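Local coordinates for protein tyrosine--tRNA ligase, mitochondrial (Coccidioides posadasii, PDB 5IJX) that binds tyrosine and probably attaches it to tRNA(Tyr) at the expense of ATP, forming tyrosyl-tRNA(Tyr), AMP and diphosphate, at residues Ala76-Ile81 / His137-Arg142; His83-Met88 / Ile281-Leu286; Ser146-Gly151 / Phe156-Ala161; Asn170-Lys175 / Phe225-Gln230. One frame throughout, in Å; residues are numbered along the deposited sequence.

Contact 1 of 4, residues Ala76-Ile81 / His137-Arg142; sequences APSLHI and HLQLKR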
# COMPACT_ATOMS: atom_id res chain seq x y z
N ALA A 76 19.83 -12.14 8.22
CA ALA A 76 21.00 -12.80 8.73
C ALA A 76 21.25 -13.96 7.78
O ALA A 76 20.29 -14.56 7.28
CB ALA A 76 20.82 -13.31 10.16
N PRO A 77 22.51 -14.31 7.50
CA PRO A 77 22.77 -15.45 6.61
C PRO A 77 22.32 -16.77 7.19
O PRO A 77 22.12 -17.73 6.44
CB PRO A 77 24.29 -15.40 6.42
CG PRO A 77 24.77 -14.89 7.74
CD PRO A 77 23.75 -13.86 8.17
N SER A 78 22.15 -16.85 8.51
CA SER A 78 21.67 -18.06 9.17
C SER A 78 20.89 -17.66 10.41
O SER A 78 20.99 -16.54 10.90
CB SER A 78 22.83 -18.98 9.56
OG SER A 78 22.40 -19.92 10.53
N LEU A 79 20.10 -18.61 10.90
CA LEU A 79 19.45 -18.45 12.19
C LEU A 79 20.48 -18.57 13.31
O LEU A 79 21.57 -19.15 13.14
CB LEU A 79 18.36 -19.50 12.38
CG LEU A 79 17.20 -19.50 11.39
CD1 LEU A 79 16.33 -20.73 11.60
CD2 LEU A 79 16.37 -18.23 11.53
N HIS A 80 20.14 -18.01 14.46
CA HIS A 80 20.91 -18.15 15.68
C HIS A 80 19.97 -18.61 16.78
O HIS A 80 18.75 -18.65 16.61
CB HIS A 80 21.60 -16.83 16.06
CG HIS A 80 20.70 -15.64 15.98
ND1 HIS A 80 20.05 -15.12 17.08
CD2 HIS A 80 20.35 -14.86 14.93
CE1 HIS A 80 19.33 -14.07 16.71
NE2 HIS A 80 19.50 -13.90 15.41
N ILE A 81 20.55 -18.98 17.93
CA ILE A 81 19.73 -19.51 19.01
C ILE A 81 18.68 -18.49 19.44
O ILE A 81 17.63 -18.88 19.97
CB ILE A 81 20.63 -19.95 20.19
CG1 ILE A 81 21.35 -18.75 20.82
CG2 ILE A 81 21.63 -20.99 19.71
CD1 ILE A 81 22.21 -19.12 22.03
N HIS A 137 15.56 -20.89 4.73
CA HIS A 137 14.52 -21.79 4.26
C HIS A 137 14.94 -23.24 4.45
O HIS A 137 14.16 -24.07 4.93
CB HIS A 137 14.21 -21.51 2.78
CG HIS A 137 13.07 -22.32 2.24
ND1 HIS A 137 13.16 -23.67 2.02
CD2 HIS A 137 11.82 -21.95 1.88
CE1 HIS A 137 12.01 -24.11 1.54
NE2 HIS A 137 11.18 -23.09 1.44
N LEU A 138 16.18 -23.57 4.08
CA LEU A 138 16.69 -24.91 4.34
C LEU A 138 16.65 -25.22 5.83
O LEU A 138 16.15 -26.28 6.24
CB LEU A 138 18.12 -25.03 3.80
CG LEU A 138 18.84 -26.34 4.11
CD1 LEU A 138 18.06 -27.52 3.57
CD2 LEU A 138 20.25 -26.31 3.53
N GLN A 139 17.15 -24.30 6.66
CA GLN A 139 17.27 -24.57 8.09
C GLN A 139 15.91 -24.84 8.72
O GLN A 139 15.79 -25.68 9.62
CB GLN A 139 17.96 -23.39 8.78
CG GLN A 139 19.43 -23.25 8.42
CD GLN A 139 20.09 -22.08 9.11
OE1 GLN A 139 19.42 -21.15 9.56
NE2 GLN A 139 21.42 -22.11 9.20
N LEU A 140 14.86 -24.13 8.28
CA LEU A 140 13.54 -24.36 8.84
C LEU A 140 12.89 -25.60 8.25
O LEU A 140 12.22 -26.35 8.97
CB LEU A 140 12.65 -23.13 8.61
CG LEU A 140 12.91 -21.91 9.50
CD1 LEU A 140 11.95 -20.79 9.14
CD2 LEU A 140 12.79 -22.25 10.98
N LYS A 141 13.08 -25.85 6.95
CA LYS A 141 12.59 -27.09 6.36
C LYS A 141 13.10 -28.29 7.13
O LYS A 141 12.34 -29.22 7.42
CB LYS A 141 13.01 -27.18 4.89
CG LYS A 141 12.36 -28.35 4.14
CD LYS A 141 12.93 -28.55 2.74
CE LYS A 141 12.59 -27.39 1.82
NZ LYS A 141 12.99 -27.66 0.41
N ARG A 142 14.39 -28.30 7.48
CA ARG A 142 14.94 -29.41 8.25
C ARG A 142 14.63 -29.30 9.74
O ARG A 142 14.64 -30.32 10.43
CB ARG A 142 16.46 -29.50 8.05
CG ARG A 142 17.27 -28.32 8.57
CD ARG A 142 18.77 -28.55 8.40
NE ARG A 142 19.13 -28.87 7.02
CZ ARG A 142 20.38 -28.94 6.57
NH1 ARG A 142 21.40 -28.70 7.39
NH2 ARG A 142 20.62 -29.24 5.30
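Leu79, in the irregular segment 76-81, comes nearest to Gln139 of the helical segment 137-142, with 7.7 Å between their CA atoms, and the Gln139 side chain bridges that gap. The carboxamide of Gln139, carried on a chain extended beyond CG, uses both its ends. Its NE2 donates to Ser78 OG at 2.7 Å, the acceptor lying in the amide plane and the N-H...O angle being 167°. Its OE1 takes the backbone N of Leu79 at 3.0 Å, in the carbonyl plane and on a lone pair, again nearly straight at 171°. Two bonds to consecutive residues fix the rotation of the amide. Ser78 OG, swung opposite its own backbone N (chi1 162°), passes the chain of bonds on to Leu79 O at 2.8 Å. The Leu79 side chain slides past Gln139 in the opposing direction and ends with CD1 3.9 Å from Leu140 CD2, the two leucines crossing at about a right angle. Ile136 of helix 126-154 also touches Leu79, while Leu140 rests on Leu166 of strand 164-168. The held residues Ser78 and Leu79 precede the HIGH signature, which starts at His80 and marks the nucleotide-binding Rossmann fold of class I aminoacyl-tRNA synthetases.

Contact 2 of 4, residues His83-Met88 / Ile281-Leu286; sequences HMLPFM and ITTPLL
Leu85, in the first turn of helix 84-95, faces Thr283 of segment 281-286, and their CA atoms are 6.3 Å apart; no hydrogen bond joins the segments, so the contact rests on van der Waals packing. Leu85 and Thr283 point their CB atoms at each other and cross at a slant, with Leu85 CB 3.7 Å from Thr283 OG1. Leu85 CD1 reaches past the threonine to Pro284 O, 3.6 Å away. Thr283 turns its two branches to different tasks. With chi1 at 70°, OG1 stands between the backbone N and the carbonyl carbon, where it donates to Pro284 O at 3.2 Å, in the carbonyl plane and on a lone pair. The other branch, Thr283 CG2, lies 3.7 Å from Pro86 N, a proline nitrogen with no hydrogen to donate. The HIGH signature, whose last histidine is His83, lies on the N-terminal side of this helix, after strand 67-72 of the Rossmann fold; here the helix reaches another strand of the same sheet. The Pro86 ring meets the threonine at about a right angle, its CD 3.8 Å from Thr283 OG1. From helix 326-333, Met332 touches both Leu85 and Pro284, and Phe333 adds to the cover on Leu85.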
# COMPACT_ATOMS: atom_id res chain seq x y z
N HIS A 83 16.48 -16.87 17.77
CA HIS A 83 15.19 -17.12 17.14
C HIS A 83 14.46 -18.33 17.71
O HIS A 83 13.29 -18.54 17.36
CB HIS A 83 15.36 -17.34 15.64
CG HIS A 83 15.99 -16.19 14.91
ND1 HIS A 83 15.34 -15.00 14.68
CD2 HIS A 83 17.21 -16.07 14.34
CE1 HIS A 83 16.13 -14.19 14.01
NE2 HIS A 83 17.28 -14.81 13.79
N MSE A 84 15.09 -19.12 18.56
CA MSE A 84 14.60 -20.47 18.82
C MSE A 84 13.38 -20.55 19.74
O MSE A 84 12.57 -21.45 19.59
CB MSE A 84 15.73 -21.33 19.40
CG MSE A 84 16.70 -21.83 18.34
SE MSE A 84 15.83 -22.83 16.91
CE MSE A 84 14.72 -24.00 18.01
N LEU A 85 13.24 -19.60 20.66
CA LEU A 85 12.16 -19.71 21.64
C LEU A 85 10.78 -19.68 20.99
O LEU A 85 9.96 -20.56 21.30
CB LEU A 85 12.29 -18.62 22.70
CG LEU A 85 13.63 -18.58 23.44
CD1 LEU A 85 13.55 -17.52 24.51
CD2 LEU A 85 13.98 -19.94 24.03
N PRO A 86 10.44 -18.72 20.12
CA PRO A 86 9.16 -18.85 19.40
C PRO A 86 9.02 -20.21 18.75
O PRO A 86 8.00 -20.88 18.92
CB PRO A 86 9.23 -17.71 18.37
CG PRO A 86 10.20 -16.74 18.92
CD PRO A 86 11.19 -17.52 19.72
N PHE A 87 10.06 -20.65 18.05
CA PHE A 87 10.00 -21.93 17.36
C PHE A 87 9.80 -23.08 18.34
O PHE A 87 9.02 -24.00 18.09
CB PHE A 87 11.26 -22.12 16.52
CG PHE A 87 11.38 -21.13 15.39
CD1 PHE A 87 10.25 -20.61 14.78
CD2 PHE A 87 12.62 -20.70 14.95
CE1 PHE A 87 10.35 -19.71 13.75
CE2 PHE A 87 12.72 -19.78 13.92
CZ PHE A 87 11.58 -19.29 13.32
N MSE A 88 10.49 -23.03 19.48
CA MSE A 88 10.24 -24.00 20.54
C MSE A 88 8.74 -24.09 20.75
O MSE A 88 8.16 -25.18 20.67
CB MSE A 88 10.95 -23.63 21.84
CG MSE A 88 12.47 -23.74 21.80
SE MSE A 88 13.14 -25.48 21.22
CE MSE A 88 12.05 -26.62 22.36
N ILE A 281 1.49 -14.43 21.66
CA ILE A 281 2.38 -14.89 22.72
C ILE A 281 3.77 -14.35 22.45
O ILE A 281 4.28 -14.43 21.32
CB ILE A 281 2.42 -16.43 22.81
CG1 ILE A 281 1.01 -16.99 23.04
CG2 ILE A 281 3.34 -16.87 23.96
CD1 ILE A 281 0.93 -18.50 23.00
N THR A 282 4.40 -13.79 23.49
CA THR A 282 5.76 -13.28 23.41
C THR A 282 6.63 -14.07 24.38
O THR A 282 6.26 -14.27 25.54
CB THR A 282 5.83 -11.79 23.75
OG1 THR A 282 5.28 -11.56 25.06
CG2 THR A 282 5.06 -10.97 22.72
N THR A 283 7.78 -14.52 23.88
CA THR A 283 8.75 -15.29 24.64
C THR A 283 9.76 -14.37 25.32
O THR A 283 9.88 -13.20 24.97
CB THR A 283 9.50 -16.25 23.72
OG1 THR A 283 10.37 -15.50 22.86
CG2 THR A 283 8.52 -17.05 22.87
N PRO A 284 10.50 -14.89 26.30
CA PRO A 284 11.57 -14.09 26.91
C PRO A 284 12.64 -13.69 25.90
O PRO A 284 12.55 -14.04 24.71
CB PRO A 284 12.14 -15.02 27.99
CG PRO A 284 11.01 -15.94 28.32
CD PRO A 284 10.27 -16.15 27.03
N LEU A 285 13.66 -12.97 26.36
CA LEU A 285 14.78 -12.55 25.53
C LEU A 285 16.06 -13.13 26.10
O LEU A 285 16.32 -13.01 27.31
CB LEU A 285 14.86 -11.02 25.45
CG LEU A 285 13.73 -10.31 24.71
CD1 LEU A 285 13.84 -8.81 24.90
CD2 LEU A 285 13.73 -10.67 23.23
N LEU A 286 16.86 -13.75 25.24
CA LEU A 286 18.12 -14.35 25.65
C LEU A 286 19.24 -13.32 25.60
O LEU A 286 19.27 -12.44 24.74
CB LEU A 286 18.47 -15.54 24.76

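Contact 3 of 4, residues Ser146-Gly151 / Phe156-Ala161; sequences SFEKYG and FEWEWA
Phe156 opens its segment by donating its backbone N to Gly151 O at 2.9 Å, tying the outgoing chain to the last part of helix 126-154. The N-H...O angle is 149°, with the donor well above the carbonyl plane and off its lone pairs. The same carbonyl oxygen meets the edge of the phenyl ring, with Phe156 CD2 3.6 Å from Gly151 O. Two residues on, Trp158 turns back toward the helix: with CG opposite the backbone N (chi1 -176°), its indole crosses the extended side chain of Glu148 at a slant. Trp158 CD1 lies 3.7 Å from Glu148 OE2, and the carboxylate and ring planes are 38° apart. Trp158 NE1 stays 3.9 Å from that oxygen, too far for a hydrogen bond; the charged partner of Glu148 is Arg164, which forms a salt bridge to OE1. Farther along, Trp160 and Ala161 pack on helix 7-31, where Arg14 makes a cation-pi contact with Trp160 and Ala18 touches Ala161. The segment belongs to the return leg of the beta-alpha-beta crossover from strand 99-104 through helix 126-154 to its parallel neighbour strand 164-168 in the Rossmann fold, with Phe156 on Trp92 and Val95 of helix 84-95 and Trp158 on Tyr94.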
# COMPACT_ATOMS: atom_id res chain seq x y z
N SER A 146 13.05 -32.20 11.96
CA SER A 146 13.81 -32.37 13.20
C SER A 146 12.88 -32.35 14.41
O SER A 146 13.03 -33.17 15.32
CB SER A 146 14.87 -31.28 13.31
OG SER A 146 15.65 -31.46 14.48
N PHE A 147 11.92 -31.42 14.43
CA PHE A 147 10.95 -31.40 15.52
C PHE A 147 10.09 -32.65 15.53
O PHE A 147 9.64 -33.09 16.60
CB PHE A 147 10.06 -30.16 15.43
CG PHE A 147 10.56 -28.99 16.22
CD1 PHE A 147 10.61 -29.05 17.61
CD2 PHE A 147 10.94 -27.83 15.59
CE1 PHE A 147 11.06 -27.97 18.34
CE2 PHE A 147 11.39 -26.74 16.31
CZ PHE A 147 11.45 -26.81 17.69
N GLU A 148 9.83 -33.24 14.36
CA GLU A 148 9.07 -34.48 14.32
C GLU A 148 9.86 -35.62 14.95
O GLU A 148 9.37 -36.32 15.85
CB GLU A 148 8.67 -34.81 12.88
CG GLU A 148 7.74 -36.01 12.74
CD GLU A 148 7.29 -36.23 11.31
OE1 GLU A 148 7.03 -35.24 10.60
OE2 GLU A 148 7.20 -37.41 10.89
N LYS A 149 11.11 -35.82 14.50
CA LYS A 149 11.99 -36.84 15.06
C LYS A 149 12.15 -36.64 16.56
O LYS A 149 11.71 -37.48 17.36
CB LYS A 149 13.36 -36.80 14.38
CG LYS A 149 13.34 -37.12 12.90
CD LYS A 149 14.69 -36.86 12.25
N TYR A 150 12.80 -35.54 16.94
CA TYR A 150 13.02 -35.22 18.35
C TYR A 150 11.74 -35.34 19.16
O TYR A 150 11.78 -35.71 20.34
CB TYR A 150 13.59 -33.80 18.45
CG TYR A 150 14.04 -33.38 19.82
CD1 TYR A 150 15.14 -33.97 20.44
CD2 TYR A 150 13.39 -32.35 20.50
CE1 TYR A 150 15.56 -33.57 21.69
CE2 TYR A 150 13.81 -31.94 21.75
CZ TYR A 150 14.89 -32.55 22.34
OH TYR A 150 15.30 -32.14 23.59
N GLY A 151 10.59 -35.02 18.56
CA GLY A 151 9.34 -35.11 19.28
C GLY A 151 8.93 -36.55 19.55
O GLY A 151 8.59 -36.91 20.69
N PHE A 156 6.06 -38.01 21.51
CA PHE A 156 4.70 -37.73 21.11
C PHE A 156 4.34 -38.57 19.89
O PHE A 156 5.08 -38.58 18.90
CB PHE A 156 4.53 -36.24 20.81
CG PHE A 156 4.75 -35.37 22.01
CD1 PHE A 156 3.68 -34.73 22.63
CD2 PHE A 156 6.02 -35.20 22.54
CE1 PHE A 156 3.88 -33.93 23.74
CE2 PHE A 156 6.22 -34.41 23.66
CZ PHE A 156 5.16 -33.77 24.25
N GLU A 157 3.22 -39.28 19.97
CA GLU A 157 2.79 -40.17 18.89
C GLU A 157 2.31 -39.34 17.71
O GLU A 157 1.29 -38.65 17.80
CB GLU A 157 1.69 -41.10 19.39
N TRP A 158 3.04 -39.41 16.60
CA TRP A 158 2.62 -38.73 15.38
C TRP A 158 1.22 -39.17 14.98
O TRP A 158 0.92 -40.37 14.95
CB TRP A 158 3.61 -39.01 14.25
CG TRP A 158 3.30 -38.26 12.99
CD1 TRP A 158 3.89 -37.11 12.56
CD2 TRP A 158 2.33 -38.61 11.99
NE1 TRP A 158 3.35 -36.72 11.36
CE2 TRP A 158 2.39 -37.63 10.99
CE3 TRP A 158 1.42 -39.67 11.85
CZ2 TRP A 158 1.58 -37.66 9.86
CZ3 TRP A 158 0.61 -39.70 10.73
CH2 TRP A 158 0.70 -38.70 9.75
N GLU A 159 0.36 -38.20 14.67
CA GLU A 159 -1.02 -38.46 14.29
C GLU A 159 -1.31 -37.84 12.94
O GLU A 159 -0.54 -37.03 12.41
CB GLU A 159 -1.99 -37.90 15.34
CG GLU A 159 -2.05 -38.70 16.63
CD GLU A 159 -2.80 -37.97 17.72
OE1 GLU A 159 -2.53 -38.23 18.91
OE2 GLU A 159 -3.66 -37.13 17.39
N TRP A 160 -2.45 -38.23 12.37
CA TRP A 160 -2.89 -37.65 11.11
C TRP A 160 -3.30 -36.19 11.28
O TRP A 160 -3.21 -35.41 10.33
CB TRP A 160 -4.05 -38.47 10.54
CG TRP A 160 -4.64 -37.91 9.29
CD1 TRP A 160 -4.27 -38.22 8.01
CD2 TRP A 160 -5.70 -36.96 9.19
NE1 TRP A 160 -5.04 -37.51 7.12
CE2 TRP A 160 -5.93 -36.73 7.81
CE3 TRP A 160 -6.49 -36.28 10.12
CZ2 TRP A 160 -6.90 -35.85 7.35
CZ3 TRP A 160 -7.46 -35.40 9.66
CH2 TRP A 160 -7.66 -35.20 8.29
N ALA A 161 -3.74 -35.81 12.48
CA ALA A 161 -4.19 -34.44 12.73
C ALA A 161 -3.04 -33.46 12.87
O ALA A 161 -3.28 -32.24 12.81
CB ALA A 161 -5.05 -34.40 13.99

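Contact 4 of 4, residues Asn170-Lys175 / Phe225-Gln230; sequences NTWWNK and FWYLFQ
Trp172 and Tyr227 stack beside the tyrosine-binding pocket of the class I catalytic domain, joining the short helix 170-173 to helix 217-229. The nearest CA atoms, those of the same two residues, are 8.7 Å apart, a gap filled by the two rings. The six-membered ring of Trp172 and the Tyr227 ring form an offset stack, with centroids 4.0 Å apart and planes inclined by 21°. Tyr227 CD2 sits 3.5 Å above the indole plane, displaced toward the rim, and in return Trp172 CE3 lies over a face of the phenol. The torsions bring the rings together from both sides: Trp172 CG stands between the backbone N and the carbonyl carbon (chi1 51°), whereas Tyr227 CG is opposite its N (chi1 178°). Leu228 joins more loosely, with CD2 4.4 Å from Trp172 CH2 in an oblique approach. The indole N-H has its partner outside the stack: Trp172 NE1 and Trp173 NE1 both donate to OD1 of Asp224, a residue of the tyrosine pocket, so the stacked indole probably helps, from the second shell, to position that carboxylate. Around the contact, Leu228 packs on Val233 of strand 233-239, and Phe225, Trp226 and Phe229 lie against Ile253 of helix 243-259. On the side of helix 170-173, Trp173 meets Leu178 of the second subunit.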
# COMPACT_ATOMS: atom_id res chain seq x y z
N ASN A 170 6.10 -13.57 0.72
CA ASN A 170 5.98 -13.08 -0.64
C ASN A 170 5.26 -14.07 -1.55
O ASN A 170 5.04 -13.76 -2.72
CB ASN A 170 7.36 -12.72 -1.22
CG ASN A 170 8.31 -13.89 -1.26
OD1 ASN A 170 7.91 -15.05 -1.37
ND2 ASN A 170 9.60 -13.59 -1.19
N THR A 171 4.87 -15.24 -1.03
CA THR A 171 3.90 -16.06 -1.74
C THR A 171 2.65 -15.27 -2.06
O THR A 171 2.00 -15.52 -3.08
CB THR A 171 3.54 -17.30 -0.90
OG1 THR A 171 4.69 -18.14 -0.77
CG2 THR A 171 2.41 -18.09 -1.54
N TRP A 172 2.28 -14.30 -1.20
CA TRP A 172 1.12 -13.46 -1.45
C TRP A 172 1.46 -12.00 -1.71
O TRP A 172 0.65 -11.29 -2.31
CB TRP A 172 0.12 -13.55 -0.29
CG TRP A 172 0.67 -13.32 1.09
CD1 TRP A 172 0.84 -12.12 1.72
CD2 TRP A 172 1.10 -14.33 2.02
NE1 TRP A 172 1.35 -12.32 2.98
CE2 TRP A 172 1.52 -13.66 3.19
CE3 TRP A 172 1.17 -15.72 1.97
CZ2 TRP A 172 2.01 -14.34 4.30
CZ3 TRP A 172 1.65 -16.40 3.08
CH2 TRP A 172 2.07 -15.71 4.23
N TRP A 173 2.64 -11.52 -1.29
CA TRP A 173 3.00 -10.14 -1.59
C TRP A 173 3.46 -9.97 -3.03
O TRP A 173 3.46 -8.84 -3.53
CB TRP A 173 4.10 -9.65 -0.64
CG TRP A 173 3.62 -9.42 0.75
CD1 TRP A 173 4.03 -10.07 1.88
CD2 TRP A 173 2.62 -8.48 1.17
NE1 TRP A 173 3.35 -9.59 2.98
CE2 TRP A 173 2.48 -8.61 2.56
CE3 TRP A 173 1.84 -7.54 0.50
CZ2 TRP A 173 1.59 -7.83 3.30
CZ3 TRP A 173 0.96 -6.77 1.23
CH2 TRP A 173 0.84 -6.92 2.61
N ASN A 174 3.84 -11.05 -3.71
CA ASN A 174 4.14 -10.97 -5.13
C ASN A 174 2.96 -10.45 -5.94
O ASN A 174 3.16 -9.91 -7.03
CB ASN A 174 4.56 -12.34 -5.66
CG ASN A 174 6.00 -12.68 -5.32
OD1 ASN A 174 6.70 -11.91 -4.67
ND2 ASN A 174 6.45 -13.85 -5.77
N LYS A 175 1.74 -10.60 -5.42
CA LYS A 175 0.54 -10.25 -6.18
C LYS A 175 -0.50 -9.49 -5.37
O LYS A 175 -1.46 -8.99 -5.97
CB LYS A 175 -0.11 -11.51 -6.76
CG LYS A 175 0.75 -12.26 -7.76
N PHE A 225 -0.58 -11.64 9.22
CA PHE A 225 -1.42 -12.22 10.27
C PHE A 225 -2.85 -12.44 9.79
O PHE A 225 -3.46 -13.46 10.11
CB PHE A 225 -1.40 -11.32 11.51
CG PHE A 225 -1.86 -12.01 12.77
CD1 PHE A 225 -2.32 -13.31 12.76
CD2 PHE A 225 -1.83 -11.33 13.98
CE1 PHE A 225 -2.74 -13.93 13.93
CE2 PHE A 225 -2.24 -11.94 15.15
CZ PHE A 225 -2.70 -13.24 15.12
N TRP A 226 -3.41 -11.48 9.06
CA TRP A 226 -4.77 -11.61 8.56
C TRP A 226 -4.87 -12.73 7.54
O TRP A 226 -5.79 -13.56 7.59
CB TRP A 226 -5.22 -10.27 7.98
CG TRP A 226 -6.48 -10.30 7.16
CD1 TRP A 226 -6.60 -9.96 5.84
CD2 TRP A 226 -7.79 -10.65 7.61
NE1 TRP A 226 -7.90 -10.09 5.44
CE2 TRP A 226 -8.66 -10.51 6.50
CE3 TRP A 226 -8.32 -11.07 8.83
CZ2 TRP A 226 -10.02 -10.78 6.59
CZ3 TRP A 226 -9.67 -11.33 8.91
CH2 TRP A 226 -10.51 -11.19 7.80
N TYR A 227 -3.91 -12.79 6.61
CA TYR A 227 -3.88 -13.84 5.61
C TYR A 227 -3.88 -15.21 6.26
O TYR A 227 -4.67 -16.09 5.89
CB TYR A 227 -2.64 -13.66 4.73
CG TYR A 227 -2.46 -14.72 3.67
CD1 TYR A 227 -2.92 -14.52 2.37
CD2 TYR A 227 -1.81 -15.92 3.96
CE1 TYR A 227 -2.75 -15.49 1.40
CE2 TYR A 227 -1.64 -16.89 2.99
CZ TYR A 227 -2.11 -16.67 1.71
OH TYR A 227 -1.93 -17.65 0.75
N LEU A 228 -3.01 -15.42 7.25
CA LEU A 228 -2.99 -16.70 7.96
C LEU A 228 -4.21 -16.87 8.85
O LEU A 228 -4.60 -18.01 9.13
CB LEU A 228 -1.71 -16.81 8.79
CG LEU A 228 -0.42 -16.77 7.98
CD1 LEU A 228 0.79 -16.72 8.89
CD2 LEU A 228 -0.35 -17.98 7.05
N PHE A 229 -4.83 -15.77 9.28
CA PHE A 229 -6.03 -15.85 10.10
C PHE A 229 -7.18 -16.45 9.32
O PHE A 229 -7.90 -17.32 9.84
CB PHE A 229 -6.39 -14.45 10.61
CG PHE A 229 -7.60 -14.41 11.51
CD1 PHE A 229 -7.46 -14.62 12.88
CD2 PHE A 229 -8.86 -14.14 11.00
CE1 PHE A 229 -8.57 -14.58 13.71
CE2 PHE A 229 -9.96 -14.10 11.83
CZ PHE A 229 -9.82 -14.32 13.19
N GLN A 230 -7.35 -16.04 8.07
CA GLN A 230 -8.37 -16.66 7.23
C GLN A 230 -8.12 -18.15 7.05
O GLN A 230 -9.04 -18.87 6.64
CB GLN A 230 -8.43 -15.96 5.88
CG GLN A 230 -8.74 -14.49 5.97
CD GLN A 230 -8.69 -13.80 4.63
OE1 GLN A 230 -8.11 -12.73 4.49
NE2 GLN A 230 -9.30 -14.42 3.62

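Contacts 1 and 2 flank the HIGH signature and touch where Leu140 CD2 meets Phe87 CE2 at 3.8 Å. Contacts 1 and 3 share helix 126-154, and contact 3 meets contact 2 with Phe147 CZ 3.7 Å from Phe87 O. The centre of contact 2, about 7 Å from that of the chain, is the innermost, and no hydrogen bond crosses it, its side-chain bond lying within 281-286. Contact 1 is buried and polar, held by an amide; contact 3, partly exposed, combines a backbone bond with a carboxylate beside an indole. Contact 4 stands apart, at least about 8 Å from the nearest atoms of the others, and relies on buried aromatic stacking close to the tyrosine and the second subunit.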